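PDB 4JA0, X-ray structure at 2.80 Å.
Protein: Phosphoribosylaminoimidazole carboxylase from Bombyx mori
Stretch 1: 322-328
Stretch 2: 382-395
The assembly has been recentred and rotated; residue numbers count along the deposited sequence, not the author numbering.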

ATOM      1  N   GLY A 322     -13.302  21.565  36.000  1.00 17.75           N
ATOM      2  CA  GLY A 322     -12.004  21.832  35.420  1.00  9.75           C
ATOM      3  C   GLY A 322     -11.925  21.374  33.979  1.00 11.63           C
ATOM      4  O   GLY A 322     -12.896  20.865  33.417  1.00 16.67           O
ATOM      5  N   ALA A 323     -10.755  21.551  33.377  1.00 22.35           N
ATOM      6  CA  ALA A 323     -10.540  21.161  31.991  1.00  9.52           C
ATOM      7  C   ALA A 323     -10.271  19.659  31.889  1.00 13.91           C
ATOM      8  O   ALA A 323      -9.706  19.043  32.799  1.00 11.75           O
ATOM      9  CB  ALA A 323      -9.388  21.938  31.408  1.00  3.93           C
ATOM     10  N   LEU A 324     -10.620  19.083  30.748  1.00  7.30           N
ATOM     11  CA  LEU A 324     -10.545  17.654  30.616  1.00  2.50           C
ATOM     12  C   LEU A 324     -10.123  17.257  29.220  1.00  1.94           C
ATOM     13  O   LEU A 324     -10.744  17.659  28.236  1.00  5.11           O
ATOM     14  CB  LEU A 324     -11.914  17.062  30.961  1.00  3.34           C
ATOM     15  CG  LEU A 324     -12.085  15.553  30.960  1.00  3.02           C
ATOM     16  CD1 LEU A 324     -11.108  14.939  31.937  1.00  3.33           C
ATOM     17  CD2 LEU A 324     -13.516  15.217  31.332  1.00  2.68           C
ATOM     18  N   VAL A 325      -9.064  16.461  29.135  1.00  2.59           N
ATOM     19  CA  VAL A 325      -8.609  15.903  27.865  1.00  1.54           C
ATOM     20  C   VAL A 325      -8.460  14.395  27.963  1.00  0.99           C
ATOM     21  O   VAL A 325      -7.798  13.900  28.881  1.00  1.54           O
ATOM     22  CB  VAL A 325      -7.273  16.495  27.447  1.00  0.72           C
ATOM     23  CG1 VAL A 325      -6.758  15.768  26.235  1.00  1.01           C
ATOM     24  CG2 VAL A 325      -7.437  17.954  27.130  1.00  0.46           C
ATOM     25  N   PHE A 326      -9.069  13.673  27.021  1.00  1.84           N
ATOM     26  CA  PHE A 326      -8.919  12.214  26.924  1.00  1.41           C
ATOM     27  C   PHE A 326      -7.926  11.789  25.854  1.00  1.90           C
ATOM     28  O   PHE A 326      -7.994  12.252  24.709  1.00  0.74           O
ATOM     29  CB  PHE A 326     -10.248  11.550  26.612  1.00  1.12           C
ATOM     30  CG  PHE A 326     -11.261  11.711  27.678  1.00  2.54           C
ATOM     31  CD1 PHE A 326     -11.029  11.201  28.947  1.00  8.16           C
ATOM     32  CD2 PHE A 326     -12.465  12.343  27.414  1.00  2.81           C
ATOM     33  CE1 PHE A 326     -11.977  11.341  29.950  1.00  7.08           C
ATOM     34  CE2 PHE A 326     -13.427  12.478  28.409  1.00  6.75           C
ATOM     35  CZ  PHE A 326     -13.183  11.982  29.678  1.00  6.15           C
ATOM     36  N   ILE A 327      -7.024  10.889  26.224  1.00  0.74           N
ATOM     37  CA  ILE A 327      -6.128  10.272  25.253  1.00  1.84           C
ATOM     38  C   ILE A 327      -6.481   8.806  25.097  1.00  1.36           C
ATOM     39  O   ILE A 327      -6.543   8.075  26.095  1.00  0.89           O
ATOM     40  CB  ILE A 327      -4.651  10.443  25.654  1.00  2.21           C
ATOM     41  CG1 ILE A 327      -4.282  11.938  25.578  1.00  0.58           C
ATOM     42  CG2 ILE A 327      -3.733   9.575  24.767  1.00  0.51           C
ATOM     43  CD1 ILE A 327      -2.929  12.267  26.145  1.00  0.72           C
ATOM     44  N   ALA A 328      -6.755   8.404  23.850  1.00  1.46           N
ATOM     45  CA  ALA A 328      -7.150   7.022  23.548  1.00  1.75           C
ATOM     46  C   ALA A 328      -6.027   6.205  22.943  1.00  1.50           C
ATOM     47  O   ALA A 328      -5.581   6.471  21.813  1.00  0.78           O
ATOM     48  CB  ALA A 328      -8.374   6.994  22.631  1.00  0.78           C
ATOM     49  N   SER A 382       4.273  13.375  21.285  1.00  2.60           N
ATOM     50  CA  SER A 382       3.456  14.347  20.592  1.00  7.49           C
ATOM     51  C   SER A 382       2.006  14.371  21.078  1.00  3.63           C
ATOM     52  O   SER A 382       1.308  15.365  20.892  1.00  4.46           O
ATOM     53  CB  SER A 382       3.535  14.127  19.079  1.00  5.32           C
ATOM     54  OG  SER A 382       3.077  12.836  18.743  1.00 35.06           O
ATOM     55  N   ALA A 383       1.554  13.303  21.722  1.00  6.42           N
ATOM     56  CA  ALA A 383       0.186  13.289  22.245  1.00  7.59           C
ATOM     57  C   ALA A 383       0.139  14.101  23.521  1.00  2.95           C
ATOM     58  O   ALA A 383      -0.812  14.844  23.757  1.00  1.22           O
ATOM     59  CB  ALA A 383      -0.294  11.869  22.494  1.00  2.46           C
ATOM     60  N   ALA A 384       1.181  13.978  24.338  1.00  5.33           N
ATOM     61  CA  ALA A 384       1.240  14.755  25.574  1.00  4.17           C
ATOM     62  C   ALA A 384       1.312  16.247  25.238  1.00  4.83           C
ATOM     63  O   ALA A 384       0.718  17.073  25.926  1.00  5.29           O
ATOM     64  CB  ALA A 384       2.434  14.328  26.415  1.00  2.17           C
ATOM     65  N   LEU A 385       2.030  16.574  24.167  1.00  3.76           N
ATOM     66  CA  LEU A 385       2.161  17.944  23.709  1.00  2.76           C
ATOM     67  C   LEU A 385       0.818  18.509  23.234  1.00  2.86           C
ATOM     68  O   LEU A 385       0.492  19.661  23.526  1.00  3.91           O
ATOM     69  CB  LEU A 385       3.215  18.022  22.596  1.00 10.82           C
ATOM     70  CG  LEU A 385       4.701  17.908  22.961  1.00 11.27           C
ATOM     71  CD1 LEU A 385       5.557  17.840  21.717  1.00 18.24           C
ATOM     72  CD2 LEU A 385       5.148  19.104  23.813  1.00  5.09           C
ATOM     73  N   MET A 386       0.050  17.723  22.488  1.00  1.94           N
ATOM     74  CA  MET A 386      -1.289  18.163  22.086  1.00  6.74           C
ATOM     75  C   MET A 386      -2.154  18.460  23.317  1.00  7.23           C
ATOM     76  O   MET A 386      -2.835  19.482  23.374  1.00  7.31           O
ATOM     77  CB  MET A 386      -1.986  17.103  21.228  1.00  8.85           C
ATOM     78  CG  MET A 386      -2.211  17.513  19.794  1.00 25.13           C
ATOM     79  SD  MET A 386      -3.081  19.086  19.556  1.00 38.07           S
ATOM     80  CE  MET A 386      -4.735  18.514  19.908  1.00 34.02           C
ATOM     81  N   ALA A 387      -2.124  17.556  24.292  1.00  5.91           N
ATOM     82  CA  ALA A 387      -2.860  17.731  25.538  1.00  2.41           C
ATOM     83  C   ALA A 387      -2.383  18.986  26.260  1.00  2.70           C
ATOM     84  O   ALA A 387      -3.193  19.777  26.773  1.00  3.96           O
ATOM     85  CB  ALA A 387      -2.698  16.504  26.421  1.00  1.04           C
ATOM     86  N   ALA A 388      -1.069  19.170  26.300  1.00  2.47           N
ATOM     87  CA  ALA A 388      -0.491  20.370  26.912  1.00  3.74           C
ATOM     88  C   ALA A 388      -0.920  21.655  26.212  1.00  1.87           C
ATOM     89  O   ALA A 388      -1.324  22.616  26.867  1.00  1.72           O
ATOM     90  CB  ALA A 388       1.026  20.277  26.951  1.00  1.03           C
ATOM     91  N   GLN A 389      -0.876  21.644  24.884  1.00  1.64           N
ATOM     92  CA  GLN A 389      -1.246  22.816  24.105  1.00  2.37           C
ATOM     93  C   GLN A 389      -2.710  23.183  24.330  1.00  2.42           C
ATOM     94  O   GLN A 389      -3.060  24.368  24.350  1.00  2.81           O
ATOM     95  CB  GLN A 389      -0.960  22.581  22.613  1.00  1.80           C
ATOM     96  CG  GLN A 389       0.528  22.615  22.252  1.00  3.36           C
ATOM     97  CD  GLN A 389       0.852  22.027  20.874  1.00 10.62           C
ATOM     98  OE1 GLN A 389       0.038  21.331  20.261  1.00  7.22           O
ATOM     99  NE2 GLN A 389       2.061  22.292  20.397  1.00 26.22           N
ATOM    100  N   ILE A 390      -3.549  22.177  24.556  1.00  1.94           N
ATOM    101  CA  ILE A 390      -4.973  22.409  24.791  1.00  4.81           C
ATOM    102  C   ILE A 390      -5.205  23.036  26.170  1.00  3.50           C
ATOM    103  O   ILE A 390      -5.942  24.017  26.305  1.00  1.58           O
ATOM    104  CB  ILE A 390      -5.775  21.092  24.673  1.00  4.24           C
ATOM    105  CG1 ILE A 390      -5.836  20.651  23.206  1.00  2.49           C
ATOM    106  CG2 ILE A 390      -7.191  21.265  25.223  1.00  2.91           C
ATOM    107  CD1 ILE A 390      -6.343  19.276  22.988  1.00  0.00           C
ATOM    108  N   ILE A 391      -4.572  22.447  27.181  1.00  1.73           N
ATOM    109  CA  ILE A 391      -4.659  22.905  28.556  1.00  2.43           C
ATOM    110  C   ILE A 391      -3.893  24.238  28.810  1.00 19.43           C
ATOM    111  O   ILE A 391      -4.235  25.036  29.713  1.00  3.97           O
ATOM    112  CB  ILE A 391      -4.204  21.768  29.455  1.00  1.72           C
ATOM    113  CG1 ILE A 391      -5.236  20.652  29.355  1.00  7.82           C
ATOM    114  CG2 ILE A 391      -4.050  22.207  30.881  1.00  3.29           C
ATOM    115  CD1 ILE A 391      -4.876  19.429  30.125  1.00 18.87           C
ATOM    116  N   GLY A 392      -2.853  24.472  28.010  1.00  6.63           N
ATOM    117  CA  GLY A 392      -2.113  25.710  28.072  1.00  1.25           C
ATOM    118  C   GLY A 392      -2.948  26.926  27.710  1.00  4.32           C
ATOM    119  O   GLY A 392      -2.559  28.069  28.006  1.00  6.93           O
ATOM    120  N   LEU A 393      -4.103  26.706  27.089  1.00  0.93           N
ATOM    121  CA  LEU A 393      -4.991  27.824  26.802  1.00  1.85           C
ATOM    122  C   LEU A 393      -5.592  28.367  28.109  1.00  9.55           C
ATOM    123  O   LEU A 393      -6.133  29.466  28.150  1.00  7.31           O
ATOM    124  CB  LEU A 393      -6.089  27.417  25.829  1.00  1.18           C
ATOM    125  CG  LEU A 393      -5.649  27.079  24.408  1.00  2.80           C
ATOM    126  CD1 LEU A 393      -6.857  26.824  23.539  1.00  0.98           C
ATOM    127  CD2 LEU A 393      -4.786  28.167  23.808  1.00  2.59           C
ATOM    128  N   GLN A 394      -5.472  27.605  29.188  1.00  9.19           N
ATOM    129  CA  GLN A 394      -6.031  28.027  30.457  1.00  8.82           C
ATOM    130  C   GLN A 394      -4.971  28.189  31.533  1.00  9.78           C
ATOM    131  O   GLN A 394      -5.240  28.705  32.608  1.00 17.04           O
ATOM    132  CB  GLN A 394      -7.050  27.005  30.939  1.00  5.14           C
ATOM    133  CG  GLN A 394      -8.420  27.253  30.372  1.00 24.89           C
ATOM    134  CD  GLN A 394      -9.375  26.142  30.685  1.00 19.30           C
ATOM    135  OE1 GLN A 394      -8.970  25.007  30.931  1.00 35.66           O
ATOM    136  NE2 GLN A 394     -10.660  26.453  30.665  1.00 30.71           N
ATOM    137  N   ASP A 395      -3.767  27.727  31.253  1.00  3.68           N
ATOM    138  CA  ASP A 395      -2.737  27.717  32.260  1.00  2.55           C
ATOM    139  C   ASP A 395      -1.488  28.275  31.633  1.00  5.67           C
ATOM    140  O   ASP A 395      -0.792  27.545  30.933  1.00  8.03           O
ATOM    141  CB  ASP A 395      -2.480  26.286  32.710  1.00  3.90           C
ATOM    142  CG  ASP A 395      -1.603  26.212  33.940  1.00 16.58           C
ATOM    143  OD1 ASP A 395      -1.735  25.225  34.698  1.00 16.32           O
ATOM    144  OD2 ASP A 395      -0.768  27.125  34.145  1.00 14.67           O
TER

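A helix laid against a β-strand commonly packs through side chains alone, because the backbone hydrogen-bonding groups of each element are directed within its own secondary structure. The contact between strand 323-328 and helix 382-391 of phosphoribosylaminoimidazole carboxylase illustrates the principle. The two segments run nearly antiparallel, at 164°, and their axes approach to 9.3 Å. No hydrogen bond crosses between them, and 318 Å² of surface is buried, summed over both sides.

The alternation of the strand decides which residues take part. A323, V325 and I327 point their CA-to-CB bonds toward the helix, whereas L324 points away and F326 and A328 lie out of reach. On the helix, A383, A387 and I391 recur every four residues, close to one turn, and their CA atoms are the nearest partners of I327, V325 and A323 respectively. The strand is thus read in steps of two and the helix in steps of four, in opposite directions.

Apolar packing makes up most of the contact. V325, with the largest covered area of any residue here, sits at its centre and uses both methyl groups: CG1 lies 4.1 Å from CB of A387, while CG2 lies 3.8 Å from CG2 of I390 and 4.1 Å from CG1 of I391. The t rotamer of V325 accompanies this split, which spreads one short side chain over three helix residues. The CA-to-CB bond of I391 points sideways, but the end of its side chain comes nearer to the strand. I327, in its extended m,t conformation, brings CD1 to 4.3 Å from CB of A387, so this alanine is touched by two successive inward-facing strand residues. The small side chain of A387 goes with the tightest register of the three, 6.5 Å between its CA and the CA of V325.

Contacts with polar atoms are fewer and are not hydrogen bonds. CD1 of I327 lies 4.1 Å from the backbone O of A383, an oxygen already engaged within the helix by N of A387 at 3.1 Å. At the other end, beyond the regular packing, OE1 of Q394 approaches CB of A323 to 3.1 Å, a close approach for a carbon and an oxygen, and one to be read with caution at 2.80 Å resolution. The amide nitrogen NE2 of Q394 is hydrogen-bonded elsewhere in the structure. Q394 is partly exposed and lies at the edge of the contact, whereas the other residues in it are buried.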